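Side-chain contacts in deoxyhypusine synthase, putative (Entamoeba histolytica, PDB 7L9R), which probably acts as a deoxyhypusine synthase, an NAD-dependent transferase of the kind that builds the unusual amino acid deoxyhypusine on a translation factor: residues G48-S51 with S52-G55; R56-N59 with I60-M64; T105-Y108 with L109-K113; Q248-R251 with L252-S256. One frame throughout, in Å; residues are numbered along the deposited sequence. Where two conformers were deposited one is given.

How the contacts relate
Contacts 1 and 2 follow each other along helix 51-66, the first at its start and the second further down, with centres about 13 Å apart. Contact 3, at the end of helix 102-111, is the most central, its centre about 9 Å from the centre of the chain; its nearest atoms come within about 8 Å of contact 2. Contact 4 lies on helix 247-258, its centre about 22 Å from that of contact 3 and about 34 Å from that of contact 1. All three helices pack on the same parallel sheet, whose strand order is that of a Rossmann-like fold. Contacts 1 and 3 also reach the second subunit, while contact 4 touches the third.

Contact 1: G48-S51 with S52-G55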
# COMPACT_ATOMS: atom_id res chain seq x y z
N GLY B 48 6.58 -8.59 19.29
CA GLY B 48 5.89 -7.64 18.44
C GLY B 48 5.64 -8.19 17.05
O GLY B 48 6.10 -9.26 16.65
N ILE B 49 4.83 -7.43 16.30
CA ILE B 49 4.65 -7.70 14.88
C ILE B 49 5.97 -7.43 14.16
O ILE B 49 6.60 -6.39 14.38
CB ILE B 49 3.51 -6.84 14.31
CG1 ILE B 49 2.23 -7.03 15.13
CG2 ILE B 49 3.24 -7.17 12.84
CD1 ILE B 49 1.47 -8.30 14.81
N GLN B 50 6.40 -8.40 13.34
CA GLN B 50 7.68 -8.37 12.63
C GLN B 50 8.90 -8.61 13.53
O GLN B 50 10.03 -8.33 13.12
CB GLN B 50 7.88 -7.05 11.87
CG GLN B 50 6.91 -6.84 10.73
CD GLN B 50 7.27 -7.68 9.53
OE1 GLN B 50 8.43 -7.69 9.11
NE2 GLN B 50 6.30 -8.39 8.98
N SER B 51 8.71 -9.15 14.74
CA SER B 51 9.86 -9.31 15.63
C SER B 51 10.84 -10.34 15.09
O SER B 51 12.06 -10.18 15.24
CB SER B 51 9.40 -9.67 17.04
OG SER B 51 8.58 -10.82 17.07
N SER B 52 10.34 -11.40 14.45
CA SER B 52 11.25 -12.42 13.92
C SER B 52 12.16 -11.84 12.84
O SER B 52 13.34 -12.20 12.76
CB SER B 52 10.44 -13.59 13.36
OG SER B 52 9.62 -13.14 12.29
N ASN B 53 11.63 -10.93 12.02
CA ASN B 53 12.45 -10.29 11.00
C ASN B 53 13.44 -9.31 11.60
O ASN B 53 14.58 -9.20 11.12
CB ASN B 53 11.55 -9.58 9.98
CG ASN B 53 10.79 -10.56 9.11
OD1 ASN B 53 11.25 -11.67 8.87
ND2 ASN B 53 9.62 -10.14 8.64
N VAL B 54 13.04 -8.60 12.66
CA VAL B 54 13.97 -7.69 13.33
C VAL B 54 15.12 -8.47 13.94
O VAL B 54 16.28 -8.03 13.91
CB VAL B 54 13.23 -6.85 14.39
CG1 VAL B 54 14.20 -5.96 15.14
CG2 VAL B 54 12.14 -6.01 13.73
N GLY B 55 14.84 -9.66 14.48
CA GLY B 55 15.89 -10.47 15.07
C GLY B 55 16.89 -10.97 14.04
O GLY B 55 18.10 -10.96 14.28
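The side-chain amides of Q50 and N53 are joined directly: N53 ND2 donates to Q50 OE1 over 2.8 Å, nearly straight at 170° about the hydrogen. Seen from N53 the acceptor lies in the plane of its amide, but seen from Q50 the donor stands 42° above the carbonyl plane, so the bond does not follow a lone pair. Q50 reaches the site by folding at chi2 (-76°), which brings its carboxamide back alongside the first turn of the helix. OE1 has a second donor, the backbone N of L327, so two donors hold this oxygen. Q50 is also the N-cap residue, and its main-chain O receives V54 N at 3.1 Å, while V54 CG2 presses against the same oxygen at 3.2 Å. The next i to i+4 backbone bond runs from G55 N to S51 O at 2.9 Å.

Behind this shell, a type II beta turn from G48 to S51 sets the approach, with Q50 in its positive-phi position. G48 O takes both S51 N, at 3.2 Å, and S51 OG, at 3.0 Å, from the same face of its carbonyl plane, which fixes the serine hydroxyl against the turn. The turn links helix 37-47 to helix 51-66; I49 meets S331 and E329 of the second subunit, while N53 and V54 lean on V324 and V326 of strand 322-327.

Contact 2: R56-N59 with I60-M64; sequences RAIN and IINKM
I60 and R56 meet one turn apart on helix 51-66, an alpha helix lying against the parallel sheet of a Rossmann-like fold. The tight part is on the sheet side. I60 N bonds to R56 O at 2.8 Å, and the isoleucine then lays its own CG1 against that oxygen at 3.2 Å, because CG1 sits beside the backbone N (chi1 -71°) and so leans back toward the preceding turn. Beyond this I60 packs on F289 and V291 of strand 289-294 and on V324 of strand 322-327, and A57 lies on V291 and V326. At the margin of the same flank, next to strand 322-327, the R56 guanidinium merely passes I60 CD1, an approach left doubtful by the two conformers of the arginine. K63 lays CG against N59 O, 3.2 Å away, then runs out extended to a salt bridge with E322.

I61 packs toward helix 330-339 and the loop after it, on I337 and T341, with its CG1 resting 3.4 Å from A57 O, the acceptor of its own main-chain N-H. I58 and N62 face the same elements and lie side by side, I58 CG2 at 3.8 Å from N62 ND2; the N62 amide finds its strongest partner in T345, which bonds to OD1. The loose, solvent side belongs to N59, where one water donates to N59 OD1 and accepts from N62 ND2, each at 2.9 Å.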
# COMPACT_ATOMS: atom_id res chain seq x y z
N ARG B 56 16.40 -11.42 12.88
CA ARG B 56 17.29 -11.81 11.79
C ARG B 56 18.16 -10.64 11.35
O ARG B 56 19.35 -10.80 11.07
CB ARG B 56 16.49 -12.32 10.59
CG ARG B 56 15.85 -13.69 10.74
CD ARG B 56 15.54 -14.27 9.37
NE ARG B 56 16.77 -14.53 8.62
CZ ARG B 56 16.85 -14.61 7.30
NH1 ARG B 56 15.79 -14.44 6.53
NH2 ARG B 56 18.03 -14.87 6.74
N ALA B 57 17.56 -9.44 11.29
CA ALA B 57 18.32 -8.25 10.91
C ALA B 57 19.47 -7.99 11.88
O ALA B 57 20.59 -7.67 11.47
CB ALA B 57 17.40 -7.04 10.81
N ILE B 58 19.21 -8.15 13.19
CA ILE B 58 20.27 -7.97 14.17
C ILE B 58 21.36 -9.02 13.99
O ILE B 58 22.55 -8.71 14.04
CB ILE B 58 19.69 -7.99 15.60
CG1 ILE B 58 18.88 -6.73 15.87
CG2 ILE B 58 20.81 -8.15 16.64
CD1 ILE B 58 17.84 -6.89 16.95
N ASN B 59 20.96 -10.27 13.75
CA ASN B 59 21.95 -11.32 13.55
C ASN B 59 22.78 -11.06 12.30
O ASN B 59 24.01 -11.24 12.31
CB ASN B 59 21.26 -12.69 13.47
CG ASN B 59 20.59 -13.08 14.77
OD1 ASN B 59 20.97 -12.61 15.85
ND2 ASN B 59 19.59 -13.96 14.69
N ILE B 60 22.14 -10.62 11.21
CA ILE B 60 22.85 -10.45 9.94
C ILE B 60 23.83 -9.28 10.03
O ILE B 60 24.95 -9.37 9.50
CB ILE B 60 21.84 -10.27 8.79
CG1 ILE B 60 21.12 -11.59 8.51
CG2 ILE B 60 22.53 -9.77 7.53
CD1 ILE B 60 19.91 -11.45 7.60
N ILE B 61 23.45 -8.19 10.69
CA ILE B 61 24.35 -7.04 10.80
C ILE B 61 25.57 -7.40 11.64
O ILE B 61 26.70 -7.05 11.28
CB ILE B 61 23.60 -5.82 11.36
CG1 ILE B 61 22.64 -5.26 10.30
CG2 ILE B 61 24.57 -4.73 11.78
CD1 ILE B 61 21.72 -4.16 10.81
N ASN B 62 25.37 -8.12 12.75
CA ASN B 62 26.52 -8.55 13.54
C ASN B 62 27.43 -9.47 12.75
O ASN B 62 28.65 -9.47 12.96
CB ASN B 62 26.04 -9.25 14.82
CG ASN B 62 25.56 -8.28 15.87
OD1 ASN B 62 26.09 -7.17 16.00
ND2 ASN B 62 24.54 -8.67 16.61
N LYS B 63 26.88 -10.26 11.83
CA LYS B 63 27.72 -11.08 10.96
C LYS B 63 28.56 -10.21 10.03
O LYS B 63 29.72 -10.55 9.74
CB LYS B 63 26.87 -12.06 10.16
CG LYS B 63 26.24 -13.16 11.00
CD LYS B 63 25.54 -14.18 10.12
CE LYS B 63 24.76 -15.20 10.95
NZ LYS B 63 24.30 -16.34 10.11
N MET B 64 28.01 -9.09 9.55
CA MET B 64 28.82 -8.16 8.76
C MET B 64 30.01 -7.66 9.56
O MET B 64 31.14 -7.63 9.06
CB MET B 64 27.98 -6.96 8.30
CG MET B 64 26.74 -7.26 7.47
SD MET B 64 25.91 -5.70 7.05
CE MET B 64 24.37 -6.28 6.36
O HOH W 1 23.52 -11.35 16.59

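Contact 3: T105-Y108 with L109-K113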
# COMPACT_ATOMS: atom_id res chain seq x y z
N THR B 105 21.87 9.18 14.72
CA THR B 105 22.33 7.80 14.65
C THR B 105 23.33 7.61 13.52
O THR B 105 24.39 7.00 13.71
CB THR B 105 21.12 6.87 14.48
OG1 THR B 105 20.19 7.09 15.55
CG2 THR B 105 21.55 5.41 14.49
N PHE B 106 23.02 8.16 12.33
CA PHE B 106 23.94 8.05 11.19
C PHE B 106 25.27 8.73 11.49
O PHE B 106 26.33 8.22 11.13
CB PHE B 106 23.31 8.64 9.92
CG PHE B 106 22.01 7.98 9.50
CD1 PHE B 106 21.74 6.65 9.82
CD2 PHE B 106 21.06 8.69 8.78
CE1 PHE B 106 20.54 6.05 9.44
CE2 PHE B 106 19.84 8.10 8.39
CZ PHE B 106 19.58 6.78 8.72
N ARG B 107 25.22 9.91 12.12
CA ARG B 107 26.46 10.58 12.51
C ARG B 107 27.32 9.67 13.38
O ARG B 107 28.53 9.53 13.15
CB ARG B 107 26.14 11.89 13.23
CG ARG B 107 27.35 12.74 13.62
CD ARG B 107 27.90 12.38 15.00
NE ARG B 107 26.85 12.29 16.01
CZ ARG B 107 26.98 11.68 17.18
NH1 ARG B 107 28.11 11.09 17.53
NH2 ARG B 107 25.95 11.66 18.02
N TYR B 108 26.71 9.04 14.38
CA TYR B 108 27.43 8.12 15.25
C TYR B 108 28.06 6.98 14.45
O TYR B 108 29.24 6.65 14.65
CB TYR B 108 26.47 7.58 16.32
CG TYR B 108 27.00 6.41 17.12
CD1 TYR B 108 27.78 6.62 18.27
CD2 TYR B 108 26.71 5.10 16.75
CE1 TYR B 108 28.26 5.54 19.01
CE2 TYR B 108 27.18 4.03 17.48
CZ TYR B 108 27.96 4.26 18.60
OH TYR B 108 28.42 3.18 19.32
N LEU B 109 27.30 6.37 13.53
CA LEU B 109 27.84 5.26 12.76
C LEU B 109 29.06 5.68 11.93
O LEU B 109 30.04 4.93 11.83
CB LEU B 109 26.77 4.66 11.85
CG LEU B 109 25.58 4.04 12.58
CD1 LEU B 109 24.57 3.50 11.59
CD2 LEU B 109 26.09 2.94 13.49
N VAL B 110 29.01 6.87 11.34
CA VAL B 110 30.14 7.32 10.53
C VAL B 110 31.27 7.82 11.42
O VAL B 110 32.45 7.60 11.11
CB VAL B 110 29.71 8.37 9.49
CG1 VAL B 110 28.56 7.85 8.65
CG2 VAL B 110 29.33 9.70 10.14
N GLU B 111 30.94 8.48 12.54
CA GLU B 111 31.97 8.93 13.47
C GLU B 111 32.85 7.78 13.92
O GLU B 111 34.07 7.93 14.07
CB GLU B 111 31.31 9.62 14.67
CG GLU B 111 32.24 9.87 15.88
CD GLU B 111 31.49 10.46 17.08
OE1 GLU B 111 30.30 10.82 16.93
OE2 GLU B 111 32.07 10.56 18.18
N HIS B 112 32.26 6.59 14.09
CA HIS B 112 32.99 5.45 14.62
C HIS B 112 33.37 4.44 13.55
O HIS B 112 33.74 3.30 13.88
CB HIS B 112 32.17 4.79 15.73
CG HIS B 112 32.03 5.65 16.94
ND1 HIS B 112 33.05 5.80 17.86
CD2 HIS B 112 31.01 6.43 17.37
CE1 HIS B 112 32.66 6.63 18.82
NE2 HIS B 112 31.43 7.03 18.54
N LYS B 113 33.32 4.84 12.27
CA LYS B 113 33.78 4.01 11.16
C LYS B 113 33.06 2.67 11.12
O LYS B 113 33.63 1.65 10.72
CB LYS B 113 35.29 3.81 11.21
CG LYS B 113 36.07 5.10 11.20
CD LYS B 113 37.57 4.85 11.12
CE LYS B 113 38.35 6.15 11.13
NZ LYS B 113 39.82 5.94 10.98
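Y108 lies across H112 at the end of helix 102-111, and its side chain can be followed outward. CB, 3.2 Å from L109 N, also sits over one face of the R107 guanidinium, toward its rim, in the arginine conformer given. With CG anti to the backbone N (chi1 169°), the ring swings toward the residue one turn on. CD2 touches L109 CD2 at 4.0 Å; on the other half of the ring, CD1 at 3.4 Å and CE1 at 3.3 Å lie beneath H112 CD2, which stands over the face, and CZ is 3.9 Å from the same carbon. The ring planes are inclined at 54°, an oblique pairing. H112 CD2 is meanwhile 3.3 Å from Y108 O, which approaches the imidazole at its edge and takes H112 N as well.

Alongside, R107 and E111 run in the same direction. A salt bridge from R107 NH1 to E111 OE1 is modelled, but its 2.3 Å is too short to trust. The helix closes in a Schellman motif with K113 at positive phi.

In the conformer given, R107 also appears to salt-bridge D30 and D32 of the second subunit; with three carboxylates around it, it would probably ease the closeness of E111 OE2 and D32 OD2. Independently of the arginine, H112 NE2 donates to D32 of that subunit, so the helix end takes a direct polar part in the subunit interface.

Contact 4: Q248-R251 with L252-S256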
# COMPACT_ATOMS: atom_id res chain seq x y z
N GLN B 248 31.88 9.10 -12.94
CA GLN B 248 32.97 8.75 -12.04
C GLN B 248 32.45 8.13 -10.75
O GLN B 248 33.01 7.14 -10.27
CB GLN B 248 33.83 9.97 -11.72
CG GLN B 248 34.74 10.44 -12.83
CD GLN B 248 35.29 11.82 -12.55
OE1 GLN B 248 36.13 12.00 -11.65
NE2 GLN B 248 34.81 12.81 -13.30
N ASP B 249 31.36 8.67 -10.21
CA ASP B 249 30.77 8.09 -9.01
C ASP B 249 30.21 6.70 -9.29
O ASP B 249 30.34 5.79 -8.47
CB ASP B 249 29.69 9.01 -8.44
CG ASP B 249 30.23 9.97 -7.38
OD1 ASP B 249 31.44 9.95 -7.09
OD2 ASP B 249 29.42 10.76 -6.83
N LEU B 250 29.59 6.52 -10.47
CA LEU B 250 29.16 5.20 -10.89
C LEU B 250 30.31 4.21 -10.89
O LEU B 250 30.16 3.06 -10.44
CB LEU B 250 28.54 5.27 -12.29
CG LEU B 250 28.00 3.95 -12.85
CD1 LEU B 250 26.79 3.45 -12.07
CD2 LEU B 250 27.69 4.08 -14.33
N ARG B 251 31.48 4.63 -11.37
CA ARG B 251 32.64 3.75 -11.40
C ARG B 251 33.21 3.49 -10.00
O ARG B 251 33.69 2.39 -9.73
CB ARG B 251 33.72 4.32 -12.32
CG ARG B 251 33.20 4.59 -13.74
CD ARG B 251 34.32 4.80 -14.76
NE ARG B 251 35.06 6.03 -14.54
CZ ARG B 251 36.32 6.09 -14.13
NH1 ARG B 251 37.04 5.00 -13.92
NH2 ARG B 251 36.88 7.28 -13.94
N LEU B 252 33.17 4.49 -9.11
CA LEU B 252 33.68 4.28 -7.75
C LEU B 252 32.88 3.21 -7.02
O LEU B 252 33.45 2.24 -6.50
CB LEU B 252 33.64 5.57 -6.94
CG LEU B 252 34.73 6.62 -7.09
CD1 LEU B 252 34.45 7.74 -6.11
CD2 LEU B 252 36.11 6.00 -6.83
N ILE B 253 31.56 3.36 -6.98
CA ILE B 253 30.77 2.45 -6.16
C ILE B 253 30.79 1.04 -6.75
O ILE B 253 30.87 0.05 -6.02
CB ILE B 253 29.33 3.00 -5.99
CG1 ILE B 253 28.62 2.25 -4.86
CG2 ILE B 253 28.53 2.95 -7.29
CD1 ILE B 253 27.21 2.76 -4.59
N ASN B 254 30.77 0.93 -8.08
CA ASN B 254 30.82 -0.40 -8.68
C ASN B 254 32.19 -1.03 -8.55
O ASN B 254 32.30 -2.25 -8.38
CB ASN B 254 30.34 -0.35 -10.13
CG ASN B 254 28.82 -0.46 -10.23
OD1 ASN B 254 28.26 -1.55 -10.18
ND2 ASN B 254 28.15 0.68 -10.33
N SER B 255 33.26 -0.23 -8.62
CA SER B 255 34.59 -0.78 -8.35
C SER B 255 34.69 -1.27 -6.91
O SER B 255 35.32 -2.30 -6.65
CB SER B 255 35.68 0.25 -8.64
OG SER B 255 35.74 0.56 -10.02
N SER B 256 34.07 -0.55 -5.98
CA SER B 256 34.19 -0.92 -4.57
C SER B 256 33.48 -2.24 -4.28
O SER B 256 33.98 -3.05 -3.49
CB SER B 256 33.65 0.19 -3.67
OG SER B 256 32.24 0.26 -3.70
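N254 and L250 are tied twice, once through the backbone and once through a side chain. Main-chain bonds run as in any alpha helix, from L252 N to Q248 O and on to S255 N, which reaches R251 O at 2.9 Å.

Side-chain donors double two of these acceptors. N254 ND2 gives a hydrogen to L250 O at 3.1 Å, with the oxygen lying in the plane of the asparagine amide; N254 N arrives from the opposite face of that carbonyl. S255 repeats the pattern: its OG donates to R251 O at 2.8 Å, on the face away from S255 N, and chi1 of -66° places the hydroxyl beside its own backbone N for the purpose. A second hydroxyl, S256 OG, donates to I253 O at 2.7 Å and is also bonded to Y90 OH.

The remaining contacts are van der Waals touches of methyl groups on polar atoms. L250 CD1 packs against N254 ND2 at 3.5 Å, and I253 CG2 touches L250 O at the same distance. L252 CD1 rests 3.9 Å from D249 OD1, an oxygen whose hydrogen bonds come from S190 and T188.

Outward, L250 and N254 pack on G228 and T232 of the third subunit, while I253 turns inward to F218 and V119. The helix thus covers strands 216-218 and 117-120 as the chain returns from the sheet edge to strand 262-268, the long crossover of a Rossmann-like fold.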